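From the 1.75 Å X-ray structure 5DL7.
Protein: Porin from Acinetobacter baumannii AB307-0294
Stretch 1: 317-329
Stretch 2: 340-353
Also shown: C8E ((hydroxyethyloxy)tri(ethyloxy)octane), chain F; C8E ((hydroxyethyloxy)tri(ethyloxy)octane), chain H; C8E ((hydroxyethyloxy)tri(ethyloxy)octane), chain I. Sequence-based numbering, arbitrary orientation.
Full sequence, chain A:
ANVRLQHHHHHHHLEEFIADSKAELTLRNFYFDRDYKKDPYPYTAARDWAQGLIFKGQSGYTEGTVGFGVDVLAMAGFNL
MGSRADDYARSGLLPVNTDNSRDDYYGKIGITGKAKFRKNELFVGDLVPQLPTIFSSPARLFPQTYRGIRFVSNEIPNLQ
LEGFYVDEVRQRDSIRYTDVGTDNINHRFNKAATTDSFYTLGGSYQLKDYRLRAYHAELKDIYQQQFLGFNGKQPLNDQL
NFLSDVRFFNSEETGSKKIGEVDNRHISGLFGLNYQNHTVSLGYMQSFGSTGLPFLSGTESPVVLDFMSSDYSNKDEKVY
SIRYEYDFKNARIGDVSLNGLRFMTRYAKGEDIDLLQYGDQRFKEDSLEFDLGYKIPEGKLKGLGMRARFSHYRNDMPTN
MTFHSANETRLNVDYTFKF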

ATOM      1  N   GLU A 317       9.533   0.442  18.180  1.00 20.11           N
ATOM      2  CA  GLU A 317      10.264   1.385  17.306  1.00 19.32           C
ATOM      3  C   GLU A 317       9.619   2.775  17.397  1.00 21.73           C
ATOM      4  O   GLU A 317       8.406   2.889  17.199  1.00 20.70           O
ATOM      5  CB  GLU A 317      10.158   0.867  15.921  1.00 19.34           C
ATOM      6  CG  GLU A 317      10.923   1.653  14.878  1.00 21.30           C
ATOM      7  CD  GLU A 317      11.236   0.990  13.579  1.00 20.80           C
ATOM      8  OE1 GLU A 317      10.713  -0.114  13.299  1.00 19.84           O
ATOM      9  OE2 GLU A 317      12.062   1.624  12.787  1.00 22.03           O
ATOM     10  N   LYS A 318      10.493   3.732  17.624  1.00 20.94           N
ATOM     11  CA  LYS A 318      10.155   5.163  17.552  1.00 22.25           C
ATOM     12  C   LYS A 318      10.683   5.680  16.282  1.00 19.86           C
ATOM     13  O   LYS A 318      11.886   5.493  15.954  1.00 22.36           O
ATOM     14  CB  LYS A 318      10.802   5.929  18.716  1.00 23.45           C
ATOM     15  CG  LYS A 318      10.177   5.573  20.050  1.00 28.56           C
ATOM     16  CD  LYS A 318      10.992   6.435  21.051  1.00 35.26           C
ATOM     17  CE  LYS A 318      10.513   6.198  22.432  1.00 38.13           C
ATOM     18  NZ  LYS A 318      11.209   4.942  22.842  1.00 39.66           N
ATOM     19  N   VAL A 319       9.876   6.414  15.514  1.00 19.78           N
ATOM     20  CA  VAL A 319      10.252   6.924  14.244  1.00 18.46           C
ATOM     21  C   VAL A 319      10.046   8.434  14.100  1.00 21.05           C
ATOM     22  O   VAL A 319       8.983   8.896  14.521  1.00 20.29           O
ATOM     23  CB  VAL A 319       9.482   6.254  13.079  1.00 20.17           C
ATOM     24  CG1 VAL A 319       9.975   6.669  11.686  1.00 20.60           C
ATOM     25  CG2 VAL A 319       9.524   4.711  13.115  1.00 20.04           C
ATOM     26  N   TYR A 320      11.076   9.063  13.614  1.00 22.15           N
ATOM     27  CA  TYR A 320      11.103  10.551  13.397  1.00 24.99           C
ATOM     28  C   TYR A 320      11.286  10.767  11.942  1.00 23.58           C
ATOM     29  O   TYR A 320      12.255  10.310  11.359  1.00 23.02           O
ATOM     30  CB  TYR A 320      12.254  11.196  14.206  1.00 26.57           C
ATOM     31  CG  TYR A 320      12.235  10.791  15.643  1.00 30.05           C
ATOM     32  CD1 TYR A 320      12.869   9.568  16.007  1.00 31.44           C
ATOM     33  CD2 TYR A 320      11.644  11.552  16.629  1.00 31.29           C
ATOM     34  CE1 TYR A 320      12.911   9.204  17.333  1.00 37.66           C
ATOM     35  CE2 TYR A 320      11.744  11.167  18.009  1.00 32.91           C
ATOM     36  CZ  TYR A 320      12.335   9.987  18.271  1.00 36.29           C
ATOM     37  OH  TYR A 320      12.434   9.490  19.594  1.00 43.85           O
ATOM     38  N   SER A 321      10.458  11.645  11.315  1.00 24.27           N
ATOM     39  CA  SER A 321      10.664  11.915   9.880  1.00 22.66           C
ATOM     40  C   SER A 321      10.371  13.386   9.517  1.00 23.94           C
ATOM     41  O   SER A 321       9.729  14.130  10.253  1.00 23.67           O
ATOM     42  CB  SER A 321       9.743  11.019   9.000  1.00 25.62           C
ATOM     43  OG  SER A 321       8.402  11.546   9.109  1.00 29.79           O
ATOM     44  N   ILE A 322      10.887  13.723   8.414  1.00 23.72           N
ATOM     45  CA  ILE A 322      10.680  15.095   7.861  1.00 26.75           C
ATOM     46  C   ILE A 322      10.532  14.928   6.353  1.00 28.64           C
ATOM     47  O   ILE A 322      11.113  14.055   5.747  1.00 28.93           O
ATOM     48  CB  ILE A 322      11.791  16.009   8.217  1.00 28.21           C
ATOM     49  CG1 ILE A 322      11.486  17.450   7.735  1.00 32.21           C
ATOM     50  CG2 ILE A 322      13.167  15.551   7.705  1.00 28.83           C
ATOM     51  CD1 ILE A 322      12.435  18.482   8.302  1.00 33.75           C
ATOM     52  N   ARG A 323       9.686  15.749   5.709  1.00 25.76           N
ATOM     53  CA  ARG A 323       9.337  15.630   4.317  1.00 24.35           C
ATOM     54  C   ARG A 323       9.160  16.955   3.725  1.00 27.06           C
ATOM     55  O   ARG A 323       8.641  17.865   4.355  1.00 28.57           O
ATOM     56  CB  ARG A 323       7.995  14.889   4.259  1.00 26.99           C
ATOM     57  CG  ARG A 323       7.512  14.601   2.908  1.00 25.96           C
ATOM     58  CD  ARG A 323       6.060  14.077   3.089  1.00 32.53           C
ATOM     59  NE  ARG A 323       5.350  13.974   1.741  1.00 35.48           N
ATOM     60  CZ  ARG A 323       4.916  12.810   1.156  1.00 41.03           C
ATOM     61  NH1 ARG A 323       5.035  11.610   1.763  1.00 41.04           N
ATOM     62  NH2 ARG A 323       4.316  12.831  -0.016  1.00 44.52           N
ATOM     63  N   TYR A 324       9.596  17.078   2.495  1.00 24.82           N
ATOM     64  CA  TYR A 324       9.463  18.296   1.673  1.00 26.55           C
ATOM     65  C   TYR A 324       8.921  17.938   0.337  1.00 27.52           C
ATOM     66  O   TYR A 324       9.346  17.021  -0.285  1.00 25.72           O
ATOM     67  CB  TYR A 324      10.809  19.032   1.490  1.00 29.05           C
ATOM     68  CG  TYR A 324      10.628  20.197   0.542  1.00 26.24           C
ATOM     69  CD1 TYR A 324       9.932  21.339   0.865  1.00 29.40           C
ATOM     70  CD2 TYR A 324      11.027  20.109  -0.772  1.00 28.27           C
ATOM     71  CE1 TYR A 324       9.721  22.387  -0.063  1.00 31.73           C
ATOM     72  CE2 TYR A 324      10.812  21.105  -1.671  1.00 28.56           C
ATOM     73  CZ  TYR A 324      10.169  22.261  -1.315  1.00 30.17           C
ATOM     74  OH  TYR A 324       9.989  23.203  -2.338  1.00 30.87           O
ATOM     75  N   GLU A 325       7.906  18.663  -0.114  1.00 26.46           N
ATOM     76  CA  GLU A 325       7.351  18.482  -1.455  1.00 27.43           C
ATOM     77  C   GLU A 325       7.037  19.847  -2.122  1.00 26.36           C
ATOM     78  O   GLU A 325       6.662  20.780  -1.461  1.00 27.52           O
ATOM     79  CB  GLU A 325       6.071  17.536  -1.580  1.00 34.93           C
ATOM     80  CG  GLU A 325       5.110  17.777  -0.645  1.00 41.64           C
ATOM     81  CD  GLU A 325       4.402  16.418  -0.106  1.00 45.18           C
ATOM     82  OE1 GLU A 325       3.975  15.599  -0.985  1.00 38.67           O
ATOM     83  OE2 GLU A 325       4.128  16.412   1.159  1.00 35.62           O
ATOM     84  N   TYR A 326       7.119  19.749  -3.411  1.00 26.04           N
ATOM     85  CA  TYR A 326       6.716  20.914  -4.300  1.00 26.60           C
ATOM     86  C   TYR A 326       5.927  20.407  -5.463  1.00 27.43           C
ATOM     87  O   TYR A 326       6.222  19.377  -6.133  1.00 27.05           O
ATOM     88  CB  TYR A 326       7.997  21.687  -4.784  1.00 29.13           C
ATOM     89  CG  TYR A 326       7.589  22.988  -5.447  1.00 28.17           C
ATOM     90  CD1 TYR A 326       7.155  24.037  -4.639  1.00 33.46           C
ATOM     91  CD2 TYR A 326       7.716  23.170  -6.797  1.00 29.24           C
ATOM     92  CE1 TYR A 326       6.776  25.244  -5.237  1.00 33.97           C
ATOM     93  CE2 TYR A 326       7.408  24.392  -7.421  1.00 30.05           C
ATOM     94  CZ  TYR A 326       6.900  25.392  -6.596  1.00 33.72           C
ATOM     95  OH  TYR A 326       6.545  26.673  -7.077  1.00 34.95           O
ATOM     96  N   ASP A 327       4.818  21.099  -5.681  1.00 28.02           N
ATOM     97  CA  ASP A 327       4.021  20.926  -6.891  1.00 28.59           C
ATOM     98  C   ASP A 327       4.310  22.076  -7.849  1.00 29.04           C
ATOM     99  O   ASP A 327       4.105  23.241  -7.578  1.00 30.73           O
ATOM    100  CB  ASP A 327       2.554  20.906  -6.494  1.00 34.39           C
ATOM    101  CG  ASP A 327       1.624  20.801  -7.649  1.00 39.27           C
ATOM    102  OD1 ASP A 327       1.865  20.981  -8.865  1.00 36.98           O
ATOM    103  OD2 ASP A 327       0.436  20.497  -7.235  1.00 44.02           O
ATOM    104  N   PHE A 328       4.782  21.675  -8.989  1.00 28.11           N
ATOM    105  CA  PHE A 328       5.267  22.621 -10.002  1.00 30.05           C
ATOM    106  C   PHE A 328       4.196  23.191 -10.975  1.00 31.71           C
ATOM    107  O   PHE A 328       4.508  23.795 -12.040  1.00 30.96           O
ATOM    108  CB  PHE A 328       6.356  21.953 -10.869  1.00 28.00           C
ATOM    109  CG  PHE A 328       7.673  21.735 -10.251  1.00 27.21           C
ATOM    110  CD1 PHE A 328       7.906  20.593  -9.502  1.00 27.91           C
ATOM    111  CD2 PHE A 328       8.687  22.723 -10.271  1.00 26.96           C
ATOM    112  CE1 PHE A 328       9.129  20.367  -8.924  1.00 28.04           C
ATOM    113  CE2 PHE A 328       9.971  22.430  -9.637  1.00 28.14           C
ATOM    114  CZ  PHE A 328      10.169  21.278  -9.009  1.00 27.97           C
ATOM    115  N   LYS A 329       2.932  23.154 -10.564  1.00 33.48           N
ATOM    116  CA  LYS A 329       1.793  23.586 -11.384  1.00 37.09           C
ATOM    117  C   LYS A 329       1.948  24.973 -11.910  1.00 39.00           C
ATOM    118  O   LYS A 329       1.511  25.224 -13.054  1.00 41.08           O
ATOM    119  CB  LYS A 329       0.539  23.386 -10.489  1.00 41.50           C
ATOM    120  CG  LYS A 329      -0.767  23.864 -11.193  1.00 57.86           C
ATOM    121  CD  LYS A 329      -2.062  23.228 -10.613  1.00 62.71           C
ATOM    122  CE  LYS A 329      -1.917  22.998  -9.100  1.00 72.76           C
ATOM    123  NZ  LYS A 329      -1.451  24.283  -8.445  1.00 80.73           N
ATOM    124  N   GLY A 340       2.311  19.413 -13.958  1.00 33.22           N
ATOM    125  CA  GLY A 340       2.305  17.945 -13.858  1.00 32.85           C
ATOM    126  C   GLY A 340       3.561  17.368 -13.275  1.00 32.11           C
ATOM    127  O   GLY A 340       3.581  16.232 -12.881  1.00 30.93           O
ATOM    128  N   LEU A 341       4.581  18.272 -12.977  1.00 28.93           N
ATOM    129  CA  LEU A 341       5.777  17.821 -12.181  1.00 27.12           C
ATOM    130  C   LEU A 341       5.551  18.010 -10.727  1.00 26.69           C
ATOM    131  O   LEU A 341       4.957  18.990 -10.299  1.00 28.77           O
ATOM    132  CB  LEU A 341       7.023  18.651 -12.644  1.00 27.82           C
ATOM    133  CG  LEU A 341       8.366  18.153 -12.104  1.00 28.46           C
ATOM    134  CD1 LEU A 341       8.703  16.834 -12.829  1.00 29.74           C
ATOM    135  CD2 LEU A 341       9.430  19.206 -12.527  1.00 29.17           C
ATOM    136  N   ARG A 342       6.006  17.022  -9.955  1.00 28.14           N
ATOM    137  CA  ARG A 342       6.001  16.964  -8.497  1.00 27.83           C
ATOM    138  C   ARG A 342       7.326  16.385  -8.003  1.00 29.40           C
ATOM    139  O   ARG A 342       7.861  15.463  -8.637  1.00 30.56           O
ATOM    140  CB  ARG A 342       4.883  16.093  -7.891  1.00 32.58           C
ATOM    141  CG  ARG A 342       3.526  16.731  -8.112  1.00 38.81           C
ATOM    142  CD  ARG A 342       2.379  15.866  -7.496  1.00 48.54           C
ATOM    143  NE  ARG A 342       1.228  16.802  -7.471  1.00 53.23           N
ATOM    144  CZ  ARG A 342       0.186  16.570  -6.762  1.00 69.34           C
ATOM    145  NH1 ARG A 342      -0.805  17.474  -6.724  1.00 75.97           N
ATOM    146  NH2 ARG A 342       0.114  15.369  -6.171  1.00 70.15           N
ATOM    147  N   PHE A 343       7.848  16.997  -6.980  1.00 27.78           N
ATOM    148  CA  PHE A 343       9.067  16.532  -6.301  1.00 27.45           C
ATOM    149  C   PHE A 343       8.735  16.307  -4.853  1.00 27.15           C
ATOM    150  O   PHE A 343       8.071  17.092  -4.219  1.00 28.27           O
ATOM    151  CB  PHE A 343      10.179  17.591  -6.427  1.00 28.62           C
ATOM    152  CG  PHE A 343      11.381  17.308  -5.587  1.00 27.86           C
ATOM    153  CD1 PHE A 343      12.294  16.356  -5.996  1.00 29.73           C
ATOM    154  CD2 PHE A 343      11.593  17.962  -4.438  1.00 27.42           C
ATOM    155  CE1 PHE A 343      13.460  16.060  -5.241  1.00 29.31           C
ATOM    156  CE2 PHE A 343      12.746  17.695  -3.704  1.00 28.24           C
ATOM    157  CZ  PHE A 343      13.648  16.751  -4.123  1.00 27.50           C
ATOM    158  N   MET A 344       9.296  15.219  -4.286  1.00 26.34           N
ATOM    159  CA  MET A 344       9.288  14.950  -2.880  1.00 23.84           C
ATOM    160  C   MET A 344      10.648  14.388  -2.497  1.00 25.24           C
ATOM    161  O   MET A 344      11.245  13.617  -3.134  1.00 26.07           O
ATOM    162  CB  MET A 344       8.136  13.995  -2.396  1.00 25.45           C
ATOM    163  CG  MET A 344       7.925  13.894  -0.933  1.00 28.33           C
ATOM    164  SD  MET A 344       8.932  12.473  -0.424  1.00 32.31           S
ATOM    165  CE  MET A 344       8.004  10.887  -1.109  1.00 34.27           C
ATOM    166  N   THR A 345      11.012  14.764  -1.334  1.00 25.23           N
ATOM    167  CA  THR A 345      12.141  14.108  -0.529  1.00 22.71           C
ATOM    168  C   THR A 345      11.744  14.009   0.932  1.00 25.80           C
ATOM    169  O   THR A 345      11.067  14.817   1.479  1.00 23.94           O
ATOM    170  CB  THR A 345      13.522  14.834  -0.679  1.00 25.69           C
ATOM    171  OG1 THR A 345      14.607  14.183  -0.042  1.00 28.59           O
ATOM    172  CG2 THR A 345      13.492  16.305  -0.179  1.00 26.66           C
ATOM    173  N   ARG A 346      12.222  12.951   1.601  1.00 24.45           N
ATOM    174  CA  ARG A 346      11.895  12.667   2.946  1.00 24.76           C
ATOM    175  C   ARG A 346      12.917  11.832   3.614  1.00 23.30           C
ATOM    176  O   ARG A 346      13.690  11.148   2.868  1.00 24.35           O
ATOM    177  CB  ARG A 346      10.559  11.972   2.982  1.00 23.76           C
ATOM    178  CG  ARG A 346      10.479  10.661   2.274  1.00 24.56           C
ATOM    179  CD  ARG A 346       9.028  10.088   2.418  1.00 26.81           C
ATOM    180  NE  ARG A 346       8.908   8.853   1.641  1.00 26.46           N
ATOM    181  CZ  ARG A 346       7.863   8.066   1.696  1.00 29.23           C
ATOM    182  NH1 ARG A 346       6.723   8.368   2.391  1.00 28.41           N
ATOM    183  NH2 ARG A 346       7.867   6.978   0.886  1.00 27.91           N
ATOM    184  N   TYR A 347      13.073  11.953   4.901  1.00 24.39           N
ATOM    185  CA  TYR A 347      14.039  11.187   5.658  1.00 24.23           C
ATOM    186  C   TYR A 347      13.233  10.618   6.864  1.00 24.16           C
ATOM    187  O   TYR A 347      12.514  11.368   7.523  1.00 24.59           O
ATOM    188  CB  TYR A 347      15.125  12.060   6.152  1.00 25.63           C
ATOM    189  CG  TYR A 347      16.100  11.342   7.113  1.00 25.27           C
ATOM    190  CD1 TYR A 347      17.068  10.398   6.647  1.00 24.48           C
ATOM    191  CD2 TYR A 347      16.087  11.593   8.512  1.00 26.28           C
ATOM    192  CE1 TYR A 347      17.944   9.757   7.537  1.00 26.93           C
ATOM    193  CE2 TYR A 347      16.983  10.959   9.381  1.00 28.29           C
ATOM    194  CZ  TYR A 347      17.863  10.037   8.913  1.00 25.75           C
ATOM    195  OH  TYR A 347      18.729   9.421   9.763  1.00 25.46           O
ATOM    196  N   ALA A 348      13.531   9.425   7.222  1.00 21.49           N
ATOM    197  CA  ALA A 348      13.042   8.845   8.493  1.00 23.13           C
ATOM    198  C   ALA A 348      14.144   8.098   9.254  1.00 22.02           C
ATOM    199  O   ALA A 348      14.970   7.456   8.578  1.00 24.65           O
ATOM    200  CB  ALA A 348      11.888   7.881   8.198  1.00 24.15           C
ATOM    201  N   LYS A 349      14.153   8.214  10.559  1.00 23.41           N
ATOM    202  CA  LYS A 349      14.932   7.342  11.333  1.00 22.23           C
ATOM    203  C   LYS A 349      14.106   6.638  12.396  1.00 21.84           C
ATOM    204  O   LYS A 349      13.289   7.257  13.051  1.00 23.63           O
ATOM    205  CB  LYS A 349      16.009   8.139  12.015  1.00 26.19           C
ATOM    206  CG  LYS A 349      15.708   9.123  12.974  1.00 37.94           C
ATOM    207  CD  LYS A 349      17.000   9.514  13.780  1.00 47.58           C
ATOM    208  CE  LYS A 349      16.795  10.181  15.129  1.00 54.35           C
ATOM    209  NZ  LYS A 349      16.783  11.669  15.368  1.00 61.81           N
ATOM    210  N   GLY A 350      14.373   5.352  12.467  1.00 22.40           N
ATOM    211  CA  GLY A 350      13.754   4.497  13.496  1.00 22.40           C
ATOM    212  C   GLY A 350      14.746   3.996  14.495  1.00 22.32           C
ATOM    213  O   GLY A 350      15.892   3.622  14.127  1.00 24.04           O
ATOM    214  N   GLU A 351      14.364   4.087  15.778  1.00 22.61           N
ATOM    215  CA  GLU A 351      15.219   3.619  16.839  1.00 23.36           C
ATOM    216  C   GLU A 351      14.505   2.834  17.860  1.00 25.75           C
ATOM    217  O   GLU A 351      13.303   2.773  17.883  1.00 22.35           O
ATOM    218  CB  GLU A 351      15.749   4.923  17.549  1.00 30.25           C
ATOM    219  CG  GLU A 351      16.340   5.872  16.787  1.00 40.19           C
ATOM    220  CD  GLU A 351      16.782   7.118  17.614  1.00 44.27           C
ATOM    221  OE1 GLU A 351      16.324   7.428  18.777  1.00 49.80           O
ATOM    222  OE2 GLU A 351      17.529   7.839  16.984  1.00 56.65           O
ATOM    223  N   ASP A 352      15.259   2.277  18.826  1.00 23.14           N
ATOM    224  CA  ASP A 352      14.692   1.479  19.921  1.00 23.31           C
ATOM    225  C   ASP A 352      14.016   0.224  19.384  1.00 22.83           C
ATOM    226  O   ASP A 352      13.223  -0.355  20.177  1.00 23.15           O
ATOM    227  CB  ASP A 352      13.781   2.276  20.877  1.00 25.68           C
ATOM    228  CG  ASP A 352      14.428   3.507  21.553  1.00 40.08           C
ATOM    229  OD1 ASP A 352      15.697   3.481  21.710  1.00 44.48           O
ATOM    230  OD2 ASP A 352      13.685   4.547  21.938  1.00 45.75           O
ATOM    231  N   ILE A 353      14.427  -0.286  18.268  1.00 22.27           N
ATOM    232  CA  ILE A 353      13.866  -1.553  17.654  1.00 19.49           C
ATOM    233  C   ILE A 353      14.279  -2.742  18.496  1.00 19.21           C
ATOM    234  O   ILE A 353      15.474  -2.998  18.730  1.00 21.19           O
ATOM    235  CB  ILE A 353      14.278  -1.696  16.283  1.00 20.21           C
ATOM    236  CG1 ILE A 353      13.771  -0.549  15.377  1.00 22.31           C
ATOM    237  CG2 ILE A 353      13.906  -3.093  15.710  1.00 23.29           C
ATOM    238  CD1 ILE A 353      14.510  -0.554  14.079  1.00 24.79           C
TER
HETATM  239  C1  C8E F 505      13.203  19.878 -14.057  1.00 56.96           C
HETATM  240  C2  C8E F 505      13.258  20.291 -12.586  1.00 46.99           C
HETATM  241  C3  C8E F 505      13.385  19.116 -11.581  1.00 50.84           C
HETATM  242  C4  C8E F 505      13.563  19.718 -10.181  1.00 50.29           C
HETATM  243  C5  C8E F 505      13.692  18.767  -9.017  1.00 42.27           C
HETATM  244  C6  C8E F 505      14.253  19.354  -7.769  1.00 38.48           C
HETATM  245  C7  C8E F 505      13.253  20.204  -7.120  1.00 29.00           C
HETATM  246  C8  C8E F 505      13.751  20.634  -5.844  1.00 37.30           C
HETATM  247  O9  C8E F 505      12.562  21.383  -5.811  1.00 38.98           O
HETATM  248  C10 C8E F 505      12.007  22.426  -5.032  1.00 39.62           C
HETATM  249  C11 C8E F 505      11.697  23.369  -6.125  1.00 34.22           C
HETATM  250  O12 C8E F 505      10.983  24.604  -5.861  1.00 48.35           O
HETATM  251  C13 C8E F 505      11.723  25.885  -5.918  1.00 44.70           C
HETATM  252  C14 C8E F 505      10.830  27.083  -6.274  1.00 47.39           C
HETATM  253  O15 C8E F 505      10.729  28.148  -5.259  1.00 54.29           O
HETATM  254  C16 C8E F 505       9.600  29.034  -5.444  1.00 44.19           C
HETATM  255  C17 C8E F 505       9.355  29.978  -4.235  1.00 54.01           C
HETATM  256  O18 C8E F 505       8.205  29.880  -3.355  1.00 63.65           O
HETATM  257  C19 C8E F 505       6.865  29.994  -3.938  1.00 61.94           C
HETATM  258  C20 C8E F 505       6.699  29.110  -5.198  1.00 56.47           C
HETATM  259  O21 C8E F 505       5.475  28.477  -5.573  1.00 44.26           O
HETATM  260  C1  C8E H 507      15.092  15.088   3.215  1.00 41.00           C
HETATM  261  C2  C8E H 507      14.082  15.943   3.850  1.00 41.84           C
HETATM  262  C3  C8E H 507      14.417  17.361   3.585  1.00 40.13           C
HETATM  263  C4  C8E H 507      13.624  18.247   4.488  1.00 39.50           C
HETATM  264  C5  C8E H 507      13.514  19.685   4.136  1.00 40.66           C
HETATM  265  C6  C8E H 507      13.474  20.736   5.229  1.00 45.43           C
HETATM  266  C7  C8E H 507      12.617  21.951   4.839  1.00 51.94           C
HETATM  267  C8  C8E H 507      12.808  23.318   5.563  1.00 57.67           C
HETATM  268  O9  C8E H 507      11.889  24.235   4.900  1.00 53.67           O
HETATM  269  C10 C8E H 507      11.832  25.643   5.172  1.00 63.54           C
HETATM  270  C11 C8E H 507      11.408  26.418   3.902  1.00 62.22           C
HETATM  271  O12 C8E H 507      10.446  25.691   3.079  1.00 62.06           O
HETATM  272  C13 C8E H 507       9.906  26.385   1.938  1.00 59.56           C
HETATM  273  C14 C8E H 507       8.870  27.434   2.354  1.00 56.83           C
HETATM  274  O15 C8E H 507       8.376  28.120   1.211  1.00 63.08           O
HETATM  275  C16 C8E H 507       8.463  29.580   1.265  1.00 61.91           C
HETATM  276  C1  C8E I 508      16.400  28.064   6.834  1.00 69.65           C
HETATM  277  C2  C8E I 508      15.937  26.755   6.245  1.00 60.18           C
HETATM  278  C3  C8E I 508      17.134  26.040   5.633  1.00 53.68           C
HETATM  279  C4  C8E I 508      16.818  24.599   5.260  1.00 52.41           C
HETATM  280  C5  C8E I 508      16.860  24.422   3.753  1.00 40.36           C
HETATM  281  C6  C8E I 508      16.129  23.300   3.146  1.00 52.48           C
HETATM  282  C7  C8E I 508      15.397  23.719   1.921  1.00 52.43           C
HETATM  283  C8  C8E I 508      14.596  22.570   1.330  1.00 55.24           C
HETATM  284  O9  C8E I 508      13.401  23.215   0.837  1.00 66.01           O
HETATM  285  C10 C8E I 508      13.697  23.860  -0.394  1.00 58.43           C
HETATM  286  C11 C8E I 508      12.658  24.860  -0.649  1.00 54.24           C
HETATM  287  O12 C8E I 508      12.830  25.758  -1.799  1.00 51.22           O
HETATM  288  C13 C8E I 508      11.939  26.877  -1.336  1.00 43.03           C
HETATM  289  C14 C8E I 508      11.594  28.123  -2.154  1.00 52.03           C
HETATM  290  O15 C8E I 508      11.364  29.320  -1.258  1.00 49.19           O
HETATM  291  O   HOH W   1       6.029  10.589   4.353  1.00 23.30           O
HETATM  292  O   HOH W   2       2.425  19.703 -11.026  1.00 34.18           O

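The two stretches form neighbouring antiparallel strands, 318-327 and 341-353, whose axes approach to 4.6 Å. Backbone hydrogen bonds join them in reciprocal pairs at every second residue. Lys-318 pairs with Glu-351, Tyr-320 with Lys-349, Ile-322 with Tyr-347, Tyr-324 with Thr-345 and Tyr-326 with Phe-343. In the central pair, Ile-322 N to Tyr-347 O and Tyr-347 N to Ile-322 O are both 3.0 Å. A single bond from Phe-328 N to Leu-341 O, 3.0 Å, extends the ladder. Between these pairs, CA-H groups point at the carbonyls, as with Val-319 CA and Lys-349 O at 3.3 Å.

Side chains alternate between two faces. One carries Tyr-324, Tyr-326, Phe-343 and Thr-345, and detergent lies against it. The Tyr-324 and Phe-343 rings meet edge to edge, with CD2 of Tyr-324 4.2 Å from CE2 of Phe-343. C8E of chain F covers one face of the Phe-343 ring. At the strand ends, Leu-341 CD2 sits over the face of the Phe-328 ring, 3.8 Å from its centroid, a CH-pi contact.

Charges pair across the strands. Lys-318 NZ forms a salt bridge with Asp-352 OD2 at 2.7 Å. That from Arg-342 NH1 to Asp-327 OD2 is longer, 3.3 Å, and its hydrogen bond is weak. Lys-349 NZ makes an off-centre cation-pi contact with the Tyr-320 ring.

On the other face, Arg-323 and Arg-346 bring like charges together, NH1 to NH1 at 3.7 Å. Water 1 accepts a hydrogen bond from each of these NH1 atoms. Glu-325, within the same strand, helps balance Arg-323: its OE2 takes a bond from Arg-323 NE at 2.8 Å. Met-344 CG packs over one face of the Arg-323 guanidinium.

Gly-350 leaves room for Glu-317, whose OE2 lies 3.4 Å from Gly-350 CA. A CB there would clash with that oxygen.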